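PDB 1ZTC: metallo-beta-lactamase domain-containing protein 1 from Thermotoga maritima, which is a metallo-beta-lactamase-fold protein that binds nickel ions and probably acts as a metal-dependent endoribonuclease. Local coordinates for residues Leu18-Asn23 against Asp212-Pro217. Residues are numbered along the deposited sequence; the frame is centred on the assembly and turned at random.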
# COMPACT_ATOMS: atom_id res chain seq x y z
N LEU A 18 -5.27 -9.40 -17.15
CA LEU A 18 -4.79 -8.04 -17.30
C LEU A 18 -4.13 -7.52 -16.02
O LEU A 18 -3.17 -6.74 -16.06
CB LEU A 18 -5.95 -7.12 -17.67
CG LEU A 18 -6.72 -7.48 -18.93
CD1 LEU A 18 -7.62 -6.34 -19.30
CD2 LEU A 18 -5.77 -7.84 -20.10
N VAL A 19 -4.67 -7.95 -14.90
CA VAL A 19 -4.22 -7.57 -13.57
C VAL A 19 -4.35 -8.79 -12.66
O VAL A 19 -5.40 -9.42 -12.63
CB VAL A 19 -5.17 -6.48 -13.00
CG1 VAL A 19 -4.92 -6.20 -11.53
CG2 VAL A 19 -5.13 -5.21 -13.86
N THR A 20 -3.31 -9.11 -11.90
CA THR A 20 -3.47 -10.00 -10.75
C THR A 20 -3.70 -9.14 -9.52
O THR A 20 -2.96 -8.19 -9.23
CB THR A 20 -2.30 -11.00 -10.51
OG1 THR A 20 -1.13 -10.27 -10.24
CG2 THR A 20 -2.08 -11.87 -11.73
N GLY A 21 -4.76 -9.47 -8.79
CA GLY A 21 -5.25 -8.63 -7.72
C GLY A 21 -4.44 -8.71 -6.46
O GLY A 21 -3.56 -9.56 -6.32
N GLY A 22 -4.78 -7.85 -5.51
CA GLY A 22 -4.10 -7.79 -4.24
C GLY A 22 -4.91 -7.06 -3.21
O GLY A 22 -6.11 -6.83 -3.38
N ASN A 23 -4.23 -6.66 -2.15
CA ASN A 23 -4.87 -6.01 -1.01
C ASN A 23 -4.06 -4.84 -0.55
O ASN A 23 -2.86 -4.96 -0.39
CB ASN A 23 -4.95 -6.95 0.19
CG ASN A 23 -5.38 -8.31 -0.19
OD1 ASN A 23 -6.56 -8.53 -0.49
ND2 ASN A 23 -4.43 -9.25 -0.22
N ASP A 212 -4.66 -12.62 -5.72
CA ASP A 212 -3.36 -13.26 -5.76
C ASP A 212 -3.06 -13.65 -7.19
O ASP A 212 -3.92 -13.55 -8.04
CB ASP A 212 -3.35 -14.49 -4.84
CG ASP A 212 -1.97 -14.85 -4.35
OD1 ASP A 212 -0.94 -14.31 -4.87
OD2 ASP A 212 -1.92 -15.66 -3.41
N ALA A 213 -1.81 -14.05 -7.44
CA ALA A 213 -1.42 -14.63 -8.71
C ALA A 213 -2.10 -16.01 -8.85
O ALA A 213 -2.35 -16.68 -7.85
CB ALA A 213 0.11 -14.77 -8.76
N PRO A 214 -2.38 -16.44 -10.08
CA PRO A 214 -3.10 -17.72 -10.26
C PRO A 214 -2.23 -18.92 -9.99
O PRO A 214 -1.03 -18.80 -9.91
CB PRO A 214 -3.53 -17.69 -11.72
CG PRO A 214 -2.55 -16.79 -12.39
CD PRO A 214 -2.08 -15.79 -11.36
N LEU A 215 -2.85 -20.08 -9.86
CA LEU A 215 -2.14 -21.27 -9.47
C LEU A 215 -2.62 -22.49 -10.26
O LEU A 215 -3.80 -22.66 -10.47
CB LEU A 215 -2.38 -21.46 -7.98
CG LEU A 215 -1.48 -22.36 -7.18
CD1 LEU A 215 -0.07 -21.79 -7.07
CD2 LEU A 215 -2.12 -22.56 -5.81
N LYS A 216 -1.69 -23.31 -10.72
CA LYS A 216 -2.03 -24.65 -11.19
C LYS A 216 -2.42 -25.47 -9.99
O LYS A 216 -1.63 -25.60 -9.07
CB LYS A 216 -0.84 -25.35 -11.77
CG LYS A 216 -0.40 -24.89 -13.09
CD LYS A 216 0.57 -25.96 -13.65
CE LYS A 216 1.50 -25.37 -14.70
NZ LYS A 216 2.69 -26.25 -14.97
N PRO A 217 -3.61 -26.06 -10.00
CA PRO A 217 -3.95 -26.90 -8.86
C PRO A 217 -3.09 -28.14 -8.64
O PRO A 217 -2.38 -28.61 -9.53
CB PRO A 217 -5.40 -27.32 -9.13
CG PRO A 217 -5.62 -27.08 -10.53
CD PRO A 217 -4.70 -26.01 -10.99
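Asp212 meets the first segment with its backbone: its N lies 3.3 Å from Gly21 O, but the angle is too poor for a hydrogen bond, and its carbonyl O sits 3.9 Å from Thr20 CB. The side chain of Asp212 starts out away from residues 18-23. Its carboxylate turns back to its own chain, where OD1 accepts Ala213 N at 2.7 Å, on the anti side and 32° out of the carboxylate plane, while OD2 takes the backbone N of Arg179.

Ala213 comes next and touches mainly through its backbone, its CA lying 4.1 Å from Thr20 CG2. With chi1 at 63°, Thr20 holds CG2 anti to its carbonyl carbon and beside its backbone N, and this is the branch that reaches the second segment. The methyl also meets Pro214, whose ring carbon CD is 3.9 Å from CG2; the two side chains cross at about a right angle. The guanidinium of Arg179 then takes the carbonyls of Ala213 and Pro214.

Here the loop just after strand 13-19 passes the loop that follows strand 206-208 in the metallo-beta-lactamase fold. Just before Asp212, His211 is a nickel ligand, and Gly22 O accepts its ND1, a second-shell bond that would help orient the imidazole. With no hydrogen bond joining the two segments directly, van der Waals contacts of Thr20 and the close backbone approach of Gly21 carry the contact, while Asp212 OD2, Ala213 O and Pro214 O are bonded to Arg179.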